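SAM-dependent methyltransferase (Thiobacillus denitrificans, PDB 5EPE) binds S-adenosyl-L-homocysteine and probably transfers methyl groups from S-adenosylmethionine. Local coordinates at residues T53-H58 with G86-I91. Numbering follows the deposited sequence.
Sequences TWARDH and GQVKFI
Q87 reaches from the loop just before strand 88-92 to the C-terminal end of helix 49-58, where its amide meets the backbone of A55. Its CB lies 4.2 Å from A55 CB, a loose apolar approach at the base of the side chain. CG stands beside the backbone N, anti to the carbonyl carbon (chi1 -71°), and the chain then runs extended, which carries CD past the A55 methyl to within 4.0 Å of A55 O. At the tip, NE2 has its stronger partner in I60 O and donates a second hydrogen bond to A55 O (3.1 Å, N-H...O angle 156°). The donor comes from above the carbonyl plane, at a C=O...N angle of 105°, and not along a lone pair. The one amide nitrogen thus links the last turn of the helix to the chain leading into strand 61-66. OE1 comes only to 4.1 Å from A55 O, an approach between two oxygens and not a bond. Beside this polar bond A55 CB packs on V88 CG1 at 3.8 Å, continuing the contact into the buried interior. The helix and strand belong to the Rossmann-like methyltransferase core: strand 88-92 is the outermost strand at this end of the sheet, paired in parallel with strand 61-66, and V88 is wedged between helix 49-58, where it also touches L51, and A79 of helix 69-82.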
ATOM      1  N   THR A  53     -46.553  14.236 -10.278  1.00 24.82           N
ATOM      2  CA  THR A  53     -45.761  14.848 -11.348  1.00 25.41           C
ATOM      3  C   THR A  53     -45.830  14.073 -12.653  1.00 25.53           C
ATOM      4  O   THR A  53     -45.892  14.687 -13.717  1.00 26.03           O
ATOM      5  CB  THR A  53     -44.302  15.075 -10.952  1.00 24.92           C
ATOM      6  OG1 THR A  53     -43.688  13.842 -10.524  1.00 24.54           O
ATOM      7  CG2 THR A  53     -44.199  16.120  -9.839  1.00 25.09           C
ATOM      8  N   TRP A  54     -45.850  12.727 -12.570  1.00 24.73           N
ATOM      9  CA  TRP A  54     -46.042  11.891 -13.768  1.00 25.45           C
ATOM     10  C   TRP A  54     -47.457  12.011 -14.337  1.00 26.81           C
ATOM     11  O   TRP A  54     -47.643  11.960 -15.546  1.00 28.12           O
ATOM     12  CB  TRP A  54     -45.679  10.432 -13.480  1.00 25.10           C
ATOM     13  CG  TRP A  54     -44.175  10.236 -13.181  1.00 24.33           C
ATOM     14  CD1 TRP A  54     -43.189  11.193 -13.135  1.00 25.28           C
ATOM     15  CD2 TRP A  54     -43.557   9.021 -12.811  1.00 23.97           C
ATOM     16  NE1 TRP A  54     -41.969  10.625 -12.772  1.00 24.22           N
ATOM     17  CE2 TRP A  54     -42.178   9.294 -12.562  1.00 23.81           C
ATOM     18  CE3 TRP A  54     -44.019   7.716 -12.658  1.00 23.88           C
ATOM     19  CZ2 TRP A  54     -41.272   8.285 -12.198  1.00 23.41           C
ATOM     20  CZ3 TRP A  54     -43.111   6.724 -12.299  1.00 23.58           C
ATOM     21  CH2 TRP A  54     -41.763   7.016 -12.090  1.00 23.35           C
ATOM     22  N   ALA A  55     -48.449  12.201 -13.488  1.00 26.60           N
ATOM     23  CA  ALA A  55     -49.797  12.473 -13.992  1.00 28.58           C
ATOM     24  C   ALA A  55     -49.805  13.773 -14.859  1.00 29.93           C
ATOM     25  O   ALA A  55     -50.326  13.784 -15.982  1.00 31.02           O
ATOM     26  CB  ALA A  55     -50.769  12.577 -12.820  1.00 28.11           C
ATOM     27  N   ARG A  56     -49.197  14.825 -14.314  1.00 30.16           N
ATOM     28  CA  ARG A  56     -49.089  16.137 -14.937  1.00 32.45           C
ATOM     29  C   ARG A  56     -48.274  16.045 -16.215  1.00 32.68           C
ATOM     30  O   ARG A  56     -48.635  16.622 -17.220  1.00 33.63           O
ATOM     31  CB  ARG A  56     -48.356  17.093 -13.988  1.00 32.33           C
ATOM     32  CG  ARG A  56     -48.231  18.535 -14.492  1.00 34.67           C
ATOM     33  CD  ARG A  56     -47.333  19.353 -13.582  1.00 34.35           C
ATOM     34  NE  ARG A  56     -45.960  18.818 -13.628  1.00 33.56           N
ATOM     35  CZ  ARG A  56     -45.017  19.025 -12.709  1.00 34.55           C
ATOM     36  NH1 ARG A  56     -45.264  19.787 -11.653  1.00 35.26           N
ATOM     37  NH2 ARG A  56     -43.814  18.454 -12.834  1.00 33.26           N
ATOM     38  N   ASP A  57     -47.152  15.363 -16.158  1.00 30.69           N
ATOM     39  CA  ASP A  57     -46.214  15.424 -17.271  1.00 32.09           C
ATOM     40  C   ASP A  57     -46.435  14.340 -18.342  1.00 32.61           C
ATOM     41  O   ASP A  57     -46.075  14.550 -19.502  1.00 34.51           O
ATOM     42  CB  ASP A  57     -44.778  15.369 -16.725  1.00 30.91           C
ATOM     43  CG  ASP A  57     -44.407  16.618 -15.954  1.00 31.32           C
ATOM     44  OD1 ASP A  57     -45.072  17.664 -16.168  1.00 33.20           O
ATOM     45  OD2 ASP A  57     -43.468  16.594 -15.132  1.00 30.28           O
ATOM     46  N   HIS A  58     -46.980  13.188 -17.964  1.00 31.94           N
ATOM     47  CA  HIS A  58     -47.122  12.059 -18.882  1.00 31.92           C
ATOM     48  C   HIS A  58     -48.545  11.576 -19.067  1.00 32.62           C
ATOM     49  O   HIS A  58     -48.767  10.721 -19.906  1.00 33.19           O
ATOM     50  CB  HIS A  58     -46.249  10.893 -18.448  1.00 30.75           C
ATOM     51  CG  HIS A  58     -44.803  11.238 -18.441  1.00 30.39           C
ATOM     52  ND1 HIS A  58     -44.073  11.339 -19.603  1.00 31.05           N
ATOM     53  CD2 HIS A  58     -43.975  11.598 -17.436  1.00 28.88           C
ATOM     54  CE1 HIS A  58     -42.848  11.730 -19.313  1.00 30.58           C
ATOM     55  NE2 HIS A  58     -42.764  11.897 -18.004  1.00 29.58           N
ATOM     56  N   GLY A  86     -58.042  13.987 -10.670  1.00 38.55           N
ATOM     57  CA  GLY A  86     -58.820  13.051 -11.473  1.00 39.55           C
ATOM     58  C   GLY A  86     -58.049  11.806 -11.910  1.00 38.41           C
ATOM     59  O   GLY A  86     -58.664  10.785 -12.275  1.00 38.91           O
ATOM     60  N   GLN A  87     -56.710  11.887 -11.903  1.00 35.91           N
ATOM     61  CA  GLN A  87     -55.877  10.843 -12.437  1.00 35.66           C
ATOM     62  C   GLN A  87     -55.258   9.966 -11.326  1.00 35.46           C
ATOM     63  O   GLN A  87     -54.928   8.809 -11.586  1.00 34.65           O
ATOM     64  CB  GLN A  87     -54.752  11.455 -13.298  1.00 34.60           C
ATOM     65  CG  GLN A  87     -55.208  12.034 -14.609  1.00 36.35           C
ATOM     66  CD  GLN A  87     -54.174  12.977 -15.178  1.00 36.14           C
ATOM     67  OE1 GLN A  87     -54.362  14.195 -15.202  1.00 37.15           O
ATOM     68  NE2 GLN A  87     -53.030  12.418 -15.585  1.00 35.70           N
ATOM     69  N   VAL A  88     -55.052  10.512 -10.127  1.00 36.38           N
ATOM     70  CA  VAL A  88     -54.277   9.793  -9.100  1.00 37.04           C
ATOM     71  C   VAL A  88     -54.975   9.831  -7.762  1.00 38.84           C
ATOM     72  O   VAL A  88     -55.461  10.916  -7.373  1.00 42.44           O
ATOM     73  CB  VAL A  88     -52.819  10.308  -8.990  1.00 35.97           C
ATOM     74  CG1 VAL A  88     -52.070  10.041 -10.282  1.00 35.98           C
ATOM     75  CG2 VAL A  88     -52.754  11.796  -8.720  1.00 38.24           C
ATOM     76  N   LYS A  89     -55.044   8.665  -7.101  1.00 37.08           N
ATOM     77  CA  LYS A  89     -55.799   8.444  -5.860  1.00 37.98           C
ATOM     78  C   LYS A  89     -54.807   8.047  -4.791  1.00 35.15           C
ATOM     79  O   LYS A  89     -53.943   7.201  -5.032  1.00 33.30           O
ATOM     80  CB  LYS A  89     -56.781   7.271  -6.030  1.00 40.60           C
ATOM     81  CG  LYS A  89     -57.611   6.918  -4.788  1.00 43.44           C
ATOM     82  N   PHE A  90     -54.945   8.640  -3.607  1.00 33.53           N
ATOM     83  CA  PHE A  90     -54.080   8.327  -2.458  1.00 31.92           C
ATOM     84  C   PHE A  90     -54.859   7.726  -1.326  1.00 33.12           C
ATOM     85  O   PHE A  90     -55.935   8.268  -0.937  1.00 33.27           O
ATOM     86  CB  PHE A  90     -53.344   9.569  -2.017  1.00 30.97           C
ATOM     87  CG  PHE A  90     -52.461  10.073  -3.082  1.00 30.65           C
ATOM     88  CD1 PHE A  90     -51.241   9.441  -3.334  1.00 29.08           C
ATOM     89  CD2 PHE A  90     -52.878  11.098  -3.921  1.00 31.35           C
ATOM     90  CE1 PHE A  90     -50.432   9.860  -4.363  1.00 28.38           C
ATOM     91  CE2 PHE A  90     -52.059  11.521  -4.950  1.00 30.70           C
ATOM     92  CZ  PHE A  90     -50.841  10.903  -5.186  1.00 28.96           C
ATOM     93  N   ILE A  91     -54.345   6.616  -0.803  1.00 32.57           N
ATOM     94  CA  ILE A  91     -55.039   5.888   0.227  1.00 34.51           C
ATOM     95  C   ILE A  91     -54.152   5.840   1.435  1.00 33.57           C
ATOM     96  O   ILE A  91     -52.980   5.457   1.328  1.00 30.30           O
ATOM     97  CB  ILE A  91     -55.377   4.461  -0.209  1.00 36.97           C
ATOM     98  CG1 ILE A  91     -56.382   4.508  -1.380  1.00 39.31           C
ATOM     99  CG2 ILE A  91     -55.954   3.674   0.956  1.00 38.63           C
ATOM    100  CD1 ILE A  91     -56.692   3.154  -2.009  1.00 40.93           C
TER